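Local atomic coordinates of bacterial leucyl aminopeptidase (PDB entry 6ESL), a protein that probably removes amino-terminal residues from peptides, leucine among them, as a two-zinc aminopeptidase of peptidase family M28. Residues G207-T212 and A254-G259; A220-S225 and F283-Y288; R258-S263 and D335-N340. All coordinates share one frame; numbering follows the deposited sequence.

Contact 1 of 3, residues G207-T212 and A254-G259; sequences GAHMDT and AAEERG. With ZN (zinc ion), chain E; ZN (zinc ion), chain F.
Glu256 lies over one face of the His209 imidazole. Its CB makes a CH-pi contact 3.7 Å from the ring centroid, and its OE1 hangs over the rim of that same face, the carboxylate turned 28° from the ring plane. The two ring nitrogens have separate tasks: His209 NE2 binds the chain F zinc ion at 2.2 Å, while His209 ND1 donates to Asp211 OD1 at 2.9 Å in a bent bond (141°), the oxygen lying tilted from the ring plane and being met from above the carboxylate plane. This second-shell carboxylate would limit the rotation of the ring. Its other oxygen, OD2 of Asp211, takes the backbone N-H of Glu257 on its syn lone pair (2.9 Å, 169°), an acid suiting a place where N-H donors come from both segments. Glu257, bent at its second torsion, brings OE2 to within 2.6 Å of the chain E zinc ion. Ala255, at positive phi, turns the chain so that Glu256 and Glu257 both face His209 and Asp211. The site sits where strands 203-209 and 248-253 end side by side in the central sheet; helix 151-170 packs on Met210, and helix 220-239 covers Ala208.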
ATOM      1  N   GLY B 207      12.495   3.990 -15.733  1.00 25.41           N
ATOM      2  CA  GLY B 207      13.893   3.640 -15.628  1.00 25.92           C
ATOM      3  C   GLY B 207      14.236   2.188 -15.538  1.00 24.77           C
ATOM      4  O   GLY B 207      13.360   1.337 -15.260  1.00 26.56           O
ATOM      5  N   ALA B 208      15.529   1.941 -15.647  1.00 24.51           N
ATOM      6  CA  ALA B 208      16.176   0.631 -15.497  1.00 23.76           C
ATOM      7  C   ALA B 208      17.672   0.943 -15.284  1.00 24.05           C
ATOM      8  O   ALA B 208      18.112   2.068 -15.609  1.00 25.85           O
ATOM      9  CB  ALA B 208      16.016  -0.167 -16.827  1.00 25.56           C
ATOM     10  N   HIS B 209      18.459  -0.010 -14.896  1.00 22.62           N
ATOM     11  CA  HIS B 209      19.866   0.178 -14.719  1.00 23.46           C
ATOM     12  C   HIS B 209      20.622  -0.614 -15.757  1.00 23.31           C
ATOM     13  O   HIS B 209      20.272  -1.686 -16.029  1.00 23.35           O
ATOM     14  CB  HIS B 209      20.347  -0.028 -13.287  1.00 23.29           C
ATOM     15  CG  HIS B 209      20.348  -1.416 -12.777  1.00 22.48           C
ATOM     16  ND1 HIS B 209      21.433  -2.231 -12.832  1.00 23.09           N
ATOM     17  CD2 HIS B 209      19.407  -2.111 -12.110  1.00 22.59           C
ATOM     18  CE1 HIS B 209      21.153  -3.373 -12.253  1.00 21.96           C
ATOM     19  NE2 HIS B 209      19.928  -3.320 -11.825  1.00 21.96           N
ATOM     20  N   MET B 210      21.725  -0.062 -16.236  1.00 25.03           N
ATOM     21  CA  MET B 210      22.383  -0.608 -17.406  1.00 25.46           C
ATOM     22  C   MET B 210      23.547  -1.526 -16.972  1.00 25.81           C
ATOM     23  O   MET B 210      24.152  -2.257 -17.823  1.00 25.36           O
ATOM     24  CB  MET B 210      22.934   0.560 -18.278  1.00 27.54           C
ATOM     25  CG  MET B 210      24.138   1.292 -17.708  1.00 28.00           C
ATOM     26  SD  MET B 210      24.782   2.464 -18.926  1.00 30.47           S
ATOM     27  CE  MET B 210      23.674   3.822 -18.850  1.00 30.62           C
ATOM     28  N   ASP B 211      23.950  -1.422 -15.714  1.00 25.34           N
ATOM     29  CA  ASP B 211      25.180  -2.014 -15.239  1.00 25.52           C
ATOM     30  C   ASP B 211      25.071  -3.417 -14.656  1.00 25.87           C
ATOM     31  O   ASP B 211      23.976  -3.919 -14.413  1.00 23.61           O
ATOM     32  CB  ASP B 211      25.900  -1.083 -14.225  1.00 24.98           C
ATOM     33  CG  ASP B 211      25.133  -0.958 -12.902  1.00 24.63           C
ATOM     34  OD1 ASP B 211      23.921  -0.754 -12.978  1.00 23.88           O
ATOM     35  OD2 ASP B 211      25.786  -1.041 -11.832  1.00 25.94           O
ATOM     36  N   THR B 212      26.252  -3.993 -14.421  1.00 26.26           N
ATOM     37  CA  THR B 212      26.473  -5.269 -13.783  1.00 26.25           C
ATOM     38  C   THR B 212      27.645  -5.188 -12.864  1.00 27.08           C
ATOM     39  O   THR B 212      28.328  -4.130 -12.719  1.00 28.97           O
ATOM     40  CB  THR B 212      26.810  -6.361 -14.836  1.00 28.16           C
ATOM     41  OG1 THR B 212      28.146  -6.098 -15.412  1.00 28.41           O
ATOM     42  CG2 THR B 212      25.746  -6.439 -15.899  1.00 28.74           C
ATOM     43  N   ALA B 254      23.444   4.444 -14.529  1.00 27.36           N
ATOM     44  CA  ALA B 254      24.739   3.869 -14.300  1.00 28.17           C
ATOM     45  C   ALA B 254      24.860   3.388 -12.849  1.00 28.58           C
ATOM     46  O   ALA B 254      24.189   3.936 -11.947  1.00 26.37           O
ATOM     47  CB  ALA B 254      25.796   4.963 -14.509  1.00 31.30           C
ATOM     48  N   ALA B 255      25.739   2.389 -12.639  1.00 27.21           N
ATOM     49  CA  ALA B 255      26.283   2.141 -11.342  1.00 25.64           C
ATOM     50  C   ALA B 255      25.224   1.854 -10.245  1.00 23.56           C
ATOM     51  O   ALA B 255      25.415   2.189  -9.064  1.00 22.44           O
ATOM     52  CB  ALA B 255      27.224   3.319 -10.906  1.00 25.79           C
ATOM     53  N   GLU B 256      24.127   1.224 -10.603  1.00 22.77           N
ATOM     54  CA  GLU B 256      23.151   0.763  -9.655  1.00 22.92           C
ATOM     55  C   GLU B 256      23.749  -0.245  -8.671  1.00 23.53           C
ATOM     56  O   GLU B 256      23.446  -0.165  -7.464  1.00 21.64           O
ATOM     57  CB  GLU B 256      21.910   0.259 -10.305  1.00 22.42           C
ATOM     58  CG  GLU B 256      20.743  -0.006  -9.354  1.00 22.81           C
ATOM     59  CD  GLU B 256      20.790  -1.375  -8.660  1.00 23.88           C
ATOM     60  OE1 GLU B 256      21.674  -2.212  -9.048  1.00 24.77           O
ATOM     61  OE2 GLU B 256      20.113  -1.522  -7.577  1.00 27.85           O
ATOM     62  N   GLU B 257      24.666  -1.112  -9.179  1.00 23.45           N
ATOM     63  CA  GLU B 257      25.210  -2.202  -8.369  1.00 24.04           C
ATOM     64  C   GLU B 257      26.238  -1.676  -7.391  1.00 25.92           C
ATOM     65  O   GLU B 257      26.719  -2.399  -6.549  1.00 27.63           O
ATOM     66  CB  GLU B 257      25.873  -3.226  -9.254  1.00 25.66           C
ATOM     67  CG  GLU B 257      24.926  -3.946 -10.223  1.00 24.63           C
ATOM     68  CD  GLU B 257      23.971  -4.915  -9.543  1.00 25.46           C
ATOM     69  OE1 GLU B 257      23.991  -5.027  -8.318  1.00 26.00           O
ATOM     70  OE2 GLU B 257      23.239  -5.517 -10.311  1.00 28.63           O
ATOM     71  N   ARG B 258      26.595  -0.377  -7.500  1.00 25.83           N
ATOM     72  CA  ARG B 258      27.563   0.284  -6.560  1.00 25.29           C
ATOM     73  C   ARG B 258      26.831   0.989  -5.437  1.00 24.53           C
ATOM     74  O   ARG B 258      27.454   1.679  -4.635  1.00 24.43           O
ATOM     75  CB  ARG B 258      28.472   1.254  -7.287  1.00 27.08           C
ATOM     76  CG  ARG B 258      29.125   0.581  -8.563  1.00 27.11           C
ATOM     77  CD  ARG B 258      30.128  -0.505  -8.164  1.00 27.35           C
ATOM     78  NE  ARG B 258      31.134   0.019  -7.296  1.00 28.09           N
ATOM     79  CZ  ARG B 258      32.178  -0.689  -6.825  1.00 29.16           C
ATOM     80  NH1 ARG B 258      32.419  -1.954  -7.222  1.00 29.60           N
ATOM     81  NH2 ARG B 258      33.106  -0.082  -6.100  1.00 30.35           N
ATOM     82  N   GLY B 259      25.542   0.773  -5.343  1.00 22.81           N
ATOM     83  CA  GLY B 259      24.702   1.387  -4.320  1.00 23.08           C
ATOM     84  C   GLY B 259      23.770   2.555  -4.747  1.00 23.65           C
ATOM     85  O   GLY B 259      23.471   3.485  -3.942  1.00 23.18           O
TER
HETATM   86 ZN    ZN E 401      21.076  -5.705  -8.959  1.00 74.30          ZN
HETATM   87 ZN    ZN F 402      19.097  -4.867 -10.564  1.00 23.88          ZN
HETATM   88  O   HOH W   1      18.193  -6.286  -9.165  1.00 17.30           O

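Contact 2 of 3, residues A220-S225 and F283-Y288; sequences AGDDGS and FDMTGY. With ZN (zinc ion), chain F; ZN (zinc ion), chain E.
Asp222 and Asp284 reach from separate segments toward the chain F zinc ion, their OD1 atoms 3.2 Å apart because both bind it. In each, CG is anti to the backbone N, which extends the carboxylate toward the metal. Asp222 divides its oxygens, OD1 on the chain F zinc at 2.0 Å and OD2 on the chain E zinc at 2.5 Å; Asp284 instead gives both oxygens to the first. Met285 lays CG and SD alongside CB of Asp222, an apolar flank for the bridging acid. Asp223, which follows Asp222 through a cis peptide bond, turns its carboxylate to the other segment, where OD1 is met from above its plane by the N-H of Met285 (3.0 Å). Ser225 acts as a small two-way link: OG donates to Gly221 O at 2.6 Å, within the first turn of the helix, and accepts the N-H of Thr286 at 2.9 Å. CA of Met285 directs its C-H at Gly221 O. Asp284 OD2 is also hydrogen-bonded to Ser334. The two acids, with His209 on the chain F zinc and Glu257 on the chain E zinc, belong to the paired-zinc centre; a water sits on the chain F zinc, and in two-zinc hydrolases a metal-bound water is typically the attacking group.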
ATOM      1  N   ALA B 220      21.700 -10.847 -17.720  1.00 26.72           N
ATOM      2  CA  ALA B 220      20.512 -10.920 -18.508  1.00 25.79           C
ATOM      3  C   ALA B 220      19.273 -10.443 -17.726  1.00 24.34           C
ATOM      4  O   ALA B 220      18.501  -9.604 -18.181  1.00 23.72           O
ATOM      5  CB  ALA B 220      20.364 -12.343 -19.046  1.00 27.21           C
ATOM      6  N   GLY B 221      19.017 -11.137 -16.634  1.00 23.13           N
ATOM      7  CA  GLY B 221      17.927 -10.798 -15.726  1.00 23.62           C
ATOM      8  C   GLY B 221      18.178  -9.469 -15.058  1.00 21.89           C
ATOM      9  O   GLY B 221      17.337  -8.544 -15.162  1.00 22.64           O
ATOM     10  N   ASP B 222      19.334  -9.385 -14.434  1.00 22.41           N
ATOM     11  CA  ASP B 222      19.677  -8.138 -13.785  1.00 23.04           C
ATOM     12  C   ASP B 222      20.771  -7.372 -14.429  1.00 21.25           C
ATOM     13  O   ASP B 222      21.942  -7.675 -14.218  1.00 24.17           O
ATOM     14  CB  ASP B 222      20.086  -8.587 -12.368  1.00 22.28           C
ATOM     15  CG  ASP B 222      20.323  -7.458 -11.405  1.00 25.00           C
ATOM     16  OD1 ASP B 222      19.876  -6.309 -11.642  1.00 22.68           O
ATOM     17  OD2 ASP B 222      20.973  -7.738 -10.385  1.00 26.28           O
ATOM     18  N   ASP B 223      20.443  -6.227 -15.084  1.00 20.57           N
ATOM     19  CA  ASP B 223      19.108  -5.743 -15.451  1.00 20.63           C
ATOM     20  C   ASP B 223      19.074  -5.473 -16.942  1.00 22.29           C
ATOM     21  O   ASP B 223      18.463  -4.507 -17.409  1.00 22.12           O
ATOM     22  CB  ASP B 223      18.738  -4.497 -14.686  1.00 19.86           C
ATOM     23  CG  ASP B 223      17.334  -4.065 -14.925  1.00 19.73           C
ATOM     24  OD1 ASP B 223      16.464  -4.882 -15.259  1.00 19.47           O
ATOM     25  OD2 ASP B 223      17.068  -2.848 -14.693  1.00 20.98           O
ATOM     26  N   GLY B 224      19.646  -6.422 -17.686  1.00 23.12           N
ATOM     27  CA  GLY B 224      19.456  -6.470 -19.115  1.00 23.87           C
ATOM     28  C   GLY B 224      17.974  -6.478 -19.488  1.00 24.37           C
ATOM     29  O   GLY B 224      17.541  -5.775 -20.374  1.00 25.40           O
ATOM     30  N   SER B 225      17.220  -7.328 -18.771  1.00 23.42           N
ATOM     31  CA  SER B 225      15.795  -7.527 -19.047  1.00 24.10           C
ATOM     32  C   SER B 225      15.050  -6.213 -18.892  1.00 23.57           C
ATOM     33  O   SER B 225      14.318  -5.806 -19.790  1.00 25.48           O
ATOM     34  CB  SER B 225      15.246  -8.616 -18.136  1.00 23.49           C
ATOM     35  OG  SER B 225      15.331  -8.255 -16.739  1.00 21.47           O
ATOM     36  N   PHE B 283      12.114  -0.450 -13.557  1.00 21.74           N
ATOM     37  CA  PHE B 283      12.163  -1.843 -14.087  1.00 21.70           C
ATOM     38  C   PHE B 283      13.514  -2.474 -13.835  1.00 22.13           C
ATOM     39  O   PHE B 283      14.536  -2.130 -14.537  1.00 23.53           O
ATOM     40  CB  PHE B 283      11.772  -1.860 -15.553  1.00 22.34           C
ATOM     41  CG  PHE B 283      10.358  -1.481 -15.793  1.00 23.99           C
ATOM     42  CD1 PHE B 283       9.335  -2.450 -15.746  1.00 24.70           C
ATOM     43  CD2 PHE B 283      10.005  -0.197 -16.025  1.00 24.29           C
ATOM     44  CE1 PHE B 283       7.998  -2.094 -15.917  1.00 24.84           C
ATOM     45  CE2 PHE B 283       8.705   0.153 -16.251  1.00 25.20           C
ATOM     46  CZ  PHE B 283       7.694  -0.806 -16.119  1.00 24.94           C
ATOM     47  N   ASP B 284      13.528  -3.282 -12.783  1.00 20.21           N
ATOM     48  CA  ASP B 284      14.683  -4.044 -12.392  1.00 20.99           C
ATOM     49  C   ASP B 284      14.253  -5.499 -12.311  1.00 21.38           C
ATOM     50  O   ASP B 284      13.593  -5.929 -11.365  1.00 19.82           O
ATOM     51  CB  ASP B 284      15.201  -3.578 -11.032  1.00 20.90           C
ATOM     52  CG  ASP B 284      16.426  -4.347 -10.580  1.00 22.64           C
ATOM     53  OD1 ASP B 284      16.875  -5.243 -11.326  1.00 23.68           O
ATOM     54  OD2 ASP B 284      16.940  -4.057  -9.479  1.00 21.46           O
ATOM     55  N   MET B 285      14.646  -6.241 -13.331  1.00 19.51           N
ATOM     56  CA  MET B 285      14.425  -7.672 -13.455  1.00 20.78           C
ATOM     57  C   MET B 285      12.976  -7.895 -13.915  1.00 22.50           C
ATOM     58  O   MET B 285      11.971  -7.783 -13.161  1.00 20.22           O
ATOM     59  CB  MET B 285      14.832  -8.520 -12.253  1.00 21.32           C
ATOM     60  CG  MET B 285      16.217  -8.213 -11.767  1.00 21.21           C
ATOM     61  SD  MET B 285      16.808  -9.183 -10.404  1.00 24.19           S
ATOM     62  CE  MET B 285      15.549  -8.942  -9.159  1.00 24.32           C
ATOM     63  N   THR B 286      12.879  -8.198 -15.199  1.00 21.67           N
ATOM     64  CA  THR B 286      11.582  -8.346 -15.889  1.00 23.13           C
ATOM     65  C   THR B 286      11.413  -9.675 -16.634  1.00 22.15           C
ATOM     66  O   THR B 286      10.413  -9.888 -17.348  1.00 21.34           O
ATOM     67  CB  THR B 286      11.404  -7.219 -16.926  1.00 25.21           C
ATOM     68  OG1 THR B 286      12.350  -7.344 -17.970  1.00 26.09           O
ATOM     69  CG2 THR B 286      11.419  -5.840 -16.286  1.00 24.57           C
ATOM     70  N   GLY B 287      12.359 -10.590 -16.459  1.00 22.68           N
ATOM     71  CA  GLY B 287      12.346 -11.810 -17.263  1.00 24.81           C
ATOM     72  C   GLY B 287      12.310 -13.181 -16.641  1.00 25.78           C
ATOM     73  O   GLY B 287      12.017 -14.139 -17.321  1.00 26.63           O
ATOM     74  N   TYR B 288      12.659 -13.305 -15.373  1.00 25.75           N
ATOM     75  CA  TYR B 288      12.705 -14.616 -14.754  1.00 25.85           C
ATOM     76  C   TYR B 288      11.447 -14.910 -14.102  1.00 27.21           C
ATOM     77  O   TYR B 288      10.892 -14.067 -13.324  1.00 26.99           O
ATOM     78  CB  TYR B 288      13.888 -14.692 -13.759  1.00 26.93           C
ATOM     79  CG  TYR B 288      13.945 -16.038 -13.003  1.00 28.07           C
ATOM     80  CD1 TYR B 288      14.641 -17.160 -13.534  1.00 31.06           C
ATOM     81  CD2 TYR B 288      13.350 -16.159 -11.754  1.00 28.86           C
ATOM     82  CE1 TYR B 288      14.696 -18.362 -12.807  1.00 32.38           C
ATOM     83  CE2 TYR B 288      13.404 -17.342 -11.052  1.00 31.51           C
ATOM     84  CZ  TYR B 288      14.078 -18.428 -11.615  1.00 32.76           C
ATOM     85  OH  TYR B 288      14.052 -19.584 -10.898  1.00 40.30           O
TER
HETATM   86 ZN    ZN F 402      19.097  -4.867 -10.564  1.00 23.88          ZN
HETATM   87 ZN    ZN E 401      21.076  -5.705  -8.959  1.00 74.30          ZN
HETATM   88  O   HOH W   1      18.193  -6.286  -9.165  1.00 17.30           O

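Contact 3 of 3, residues R258-S263 and D335-N340; sequences RGLVGS and DHASWN
Ser263 and Ser338 meet tip to tip at the tight centre of the contact, with Asp335 pressed in beside them. The separation of Ser263 OG and Ser338 OG, 2.4 Å, is that of a very short hydrogen bond in which either hydroxyl could be the donor; so small a value is doubtful in its exact size, though not in the closeness of the two groups. Ser263 OG stands between its own backbone N and carbonyl carbon (chi1 60°), a setting that also puts it 2.7 Å from Leu260 O at the helix start. Serine suits both positions, being small enough for two helices to approach closely and polar enough to join them. Asp335 brings OD1 to 3.1 Å from CB of Ser263 and binds a water there: that water donates to Asp335 OD1 at 2.6 Å and accepts the N-H of Ser263 at 3.0 Å, tying the first helical turn to the acid.

Helix 261-272 is the connecting helix of a beta-alpha-beta crossover from strand 248-253 to the parallel strand 277-282, passing strand 203-209, which lies between them; the short helix 336-340 lies against its beginning.

The looser side belongs to Leu260, the N-cap residue, whose positive phi (83°) turns the chain into the helix. Its methyls spread past the second segment: CD1 reaches Ala337 CB at 3.8 Å, and CD2 passes Asp335 OD1 at 4.0 Å. An apolar branched residue fits here because Leu260 also packs on Val73 of the second subunit. This side is closed by protein rather than by bulk solvent; Arg258 NE is hydrogen-bonded to Tyr186 OH of the same chain, while its NH2 makes a salt bridge to Glu22 of that second subunit.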
ATOM      1  N   ARG B 258      26.595  -0.377  -7.500  1.00 25.83           N
ATOM      2  CA  ARG B 258      27.563   0.284  -6.560  1.00 25.29           C
ATOM      3  C   ARG B 258      26.831   0.989  -5.437  1.00 24.53           C
ATOM      4  O   ARG B 258      27.454   1.679  -4.635  1.00 24.43           O
ATOM      5  CB  ARG B 258      28.472   1.254  -7.287  1.00 27.08           C
ATOM      6  CG  ARG B 258      29.125   0.581  -8.563  1.00 27.11           C
ATOM      7  CD  ARG B 258      30.128  -0.505  -8.164  1.00 27.35           C
ATOM      8  NE  ARG B 258      31.134   0.019  -7.296  1.00 28.09           N
ATOM      9  CZ  ARG B 258      32.178  -0.689  -6.825  1.00 29.16           C
ATOM     10  NH1 ARG B 258      32.419  -1.954  -7.222  1.00 29.60           N
ATOM     11  NH2 ARG B 258      33.106  -0.082  -6.100  1.00 30.35           N
ATOM     12  N   GLY B 259      25.542   0.773  -5.343  1.00 22.81           N
ATOM     13  CA  GLY B 259      24.702   1.387  -4.320  1.00 23.08           C
ATOM     14  C   GLY B 259      23.770   2.555  -4.747  1.00 23.65           C
ATOM     15  O   GLY B 259      23.471   3.485  -3.942  1.00 23.18           O
ATOM     16  N   LEU B 260      23.303   2.492  -5.981  1.00 22.85           N
ATOM     17  CA  LEU B 260      22.273   3.404  -6.526  1.00 23.39           C
ATOM     18  C   LEU B 260      23.011   4.720  -6.999  1.00 25.90           C
ATOM     19  O   LEU B 260      22.407   5.783  -7.011  1.00 26.72           O
ATOM     20  CB  LEU B 260      21.123   3.684  -5.595  1.00 22.83           C
ATOM     21  CG  LEU B 260      20.464   2.500  -4.853  1.00 22.20           C
ATOM     22  CD1 LEU B 260      19.157   2.957  -4.194  1.00 22.14           C
ATOM     23  CD2 LEU B 260      20.111   1.445  -5.846  1.00 21.80           C
ATOM     24  N   VAL B 261      24.309   4.625  -7.260  1.00 26.38           N
ATOM     25  CA  VAL B 261      25.053   5.817  -7.529  1.00 29.05           C
ATOM     26  C   VAL B 261      24.492   6.703  -8.645  1.00 29.15           C
ATOM     27  O   VAL B 261      24.418   7.908  -8.484  1.00 28.57           O
ATOM     28  CB  VAL B 261      26.545   5.490  -7.849  1.00 31.45           C
ATOM     29  CG1 VAL B 261      27.365   6.794  -8.090  1.00 33.88           C
ATOM     30  CG2 VAL B 261      27.155   4.748  -6.668  1.00 31.38           C
ATOM     31  N   GLY B 262      24.155   6.092  -9.771  1.00 27.85           N
ATOM     32  CA  GLY B 262      23.694   6.799 -10.944  1.00 29.26           C
ATOM     33  C   GLY B 262      22.355   7.435 -10.720  1.00 28.48           C
ATOM     34  O   GLY B 262      22.167   8.616 -11.046  1.00 29.13           O
ATOM     35  N   SER B 263      21.442   6.697 -10.096  1.00 27.64           N
ATOM     36  CA  SER B 263      20.104   7.205  -9.832  1.00 26.56           C
ATOM     37  C   SER B 263      20.208   8.438  -8.946  1.00 29.00           C
ATOM     38  O   SER B 263      19.479   9.411  -9.133  1.00 30.28           O
ATOM     39  CB  SER B 263      19.245   6.137  -9.154  1.00 25.02           C
ATOM     40  OG  SER B 263      19.813   5.734  -7.920  1.00 24.14           O
ATOM     41  N   ASP B 335      16.760   1.491  -8.060  1.00 22.10           N
ATOM     42  CA  ASP B 335      16.821   2.933  -8.306  1.00 22.10           C
ATOM     43  C   ASP B 335      15.572   3.746  -7.931  1.00 22.85           C
ATOM     44  O   ASP B 335      15.676   4.935  -7.682  1.00 23.07           O
ATOM     45  CB  ASP B 335      17.273   3.238  -9.779  1.00 21.67           C
ATOM     46  CG  ASP B 335      18.573   2.640 -10.067  1.00 21.45           C
ATOM     47  OD1 ASP B 335      19.560   3.097  -9.434  1.00 22.34           O
ATOM     48  OD2 ASP B 335      18.598   1.753 -11.014  1.00 20.97           O
ATOM     49  N   HIS B 336      14.416   3.101  -7.799  1.00 22.60           N
ATOM     50  CA  HIS B 336      13.245   3.807  -7.306  1.00 22.91           C
ATOM     51  C   HIS B 336      13.501   4.423  -5.953  1.00 24.18           C
ATOM     52  O   HIS B 336      12.917   5.483  -5.645  1.00 24.20           O
ATOM     53  CB  HIS B 336      12.057   2.854  -7.212  1.00 23.55           C
ATOM     54  CG  HIS B 336      12.330   1.663  -6.360  1.00 23.05           C
ATOM     55  ND1 HIS B 336      13.187   0.634  -6.775  1.00 22.13           N
ATOM     56  CD2 HIS B 336      11.898   1.342  -5.098  1.00 22.72           C
ATOM     57  CE1 HIS B 336      13.256  -0.248  -5.759  1.00 24.46           C
ATOM     58  NE2 HIS B 336      12.488   0.172  -4.737  1.00 22.84           N
ATOM     59  N   ALA B 337      14.400   3.843  -5.168  1.00 24.50           N
ATOM     60  CA  ALA B 337      14.652   4.335  -3.823  1.00 24.99           C
ATOM     61  C   ALA B 337      15.225   5.730  -3.806  1.00 25.41           C
ATOM     62  O   ALA B 337      14.986   6.503  -2.870  1.00 24.46           O
ATOM     63  CB  ALA B 337      15.542   3.360  -3.026  1.00 25.51           C
ATOM     64  N   SER B 338      16.086   6.013  -4.791  1.00 25.69           N
ATOM     65  CA  SER B 338      16.636   7.322  -4.979  1.00 27.30           C
ATOM     66  C   SER B 338      15.605   8.439  -5.116  1.00 28.19           C
ATOM     67  O   SER B 338      15.790   9.521  -4.495  1.00 30.05           O
ATOM     68  CB  SER B 338      17.671   7.320  -6.109  1.00 25.97           C
ATOM     69  OG  SER B 338      18.678   6.319  -5.850  1.00 24.01           O
ATOM     70  N   TRP B 339      14.520   8.153  -5.836  1.00 28.52           N
ATOM     71  CA  TRP B 339      13.394   9.060  -5.997  1.00 29.45           C
ATOM     72  C   TRP B 339      12.544   9.134  -4.734  1.00 30.26           C
ATOM     73  O   TRP B 339      12.209  10.254  -4.220  1.00 31.41           O
ATOM     74  CB  TRP B 339      12.562   8.662  -7.209  1.00 28.26           C
ATOM     75  CG  TRP B 339      13.249   8.739  -8.488  1.00 29.97           C
ATOM     76  CD1 TRP B 339      13.820   7.682  -9.178  1.00 29.79           C
ATOM     77  CD2 TRP B 339      13.531   9.926  -9.301  1.00 32.43           C
ATOM     78  NE1 TRP B 339      14.401   8.133 -10.319  1.00 30.76           N
ATOM     79  CE2 TRP B 339      14.226   9.500 -10.433  1.00 31.67           C
ATOM     80  CE3 TRP B 339      13.205  11.261  -9.205  1.00 32.94           C
ATOM     81  CZ2 TRP B 339      14.620  10.361 -11.409  1.00 33.16           C
ATOM     82  CZ3 TRP B 339      13.611  12.139 -10.233  1.00 33.98           C
ATOM     83  CH2 TRP B 339      14.293  11.678 -11.294  1.00 35.83           C
ATOM     84  N   ASN B 340      12.310   7.973  -4.166  1.00 28.70           N
ATOM     85  CA  ASN B 340      11.465   7.876  -2.969  1.00 28.39           C
ATOM     86  C   ASN B 340      12.053   8.701  -1.798  1.00 30.71           C
ATOM     87  O   ASN B 340      11.283   9.269  -0.952  1.00 29.90           O
ATOM     88  CB  ASN B 340      11.293   6.449  -2.547  1.00 26.52           C
ATOM     89  CG  ASN B 340      10.423   6.288  -1.305  1.00 26.62           C
ATOM     90  OD1 ASN B 340      10.932   5.922  -0.270  1.00 28.17           O
ATOM     91  ND2 ASN B 340       9.087   6.418  -1.464  1.00 26.76           N
TER
HETATM   92  O   HOH W   2      22.005   3.800 -10.039  1.00 19.42           O

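How the contacts relate
All three contacts are buried, so they differ by chemistry rather than by depth. Contacts 1 and 2 share both zinc ions and one water; their charged side chains converge on the metals from the end of strand 203-209, from the loop after strand 248-253, from helix 220-239 and from the loop after strand 277-282. A probable backbone hydrogen bond between Gly207 and Phe283 links them. Contact 3 holds no metal ligand and joins the start of helix 261-272 to the short helix 336-340 through hydroxyls, a water and apolar packing. It shares Arg258 and Gly259 with contact 1, and Asp335 packs on His209 and Glu256. Contacts 1 and 3 also touch the second subunit, whereas no other chain touches contact 2.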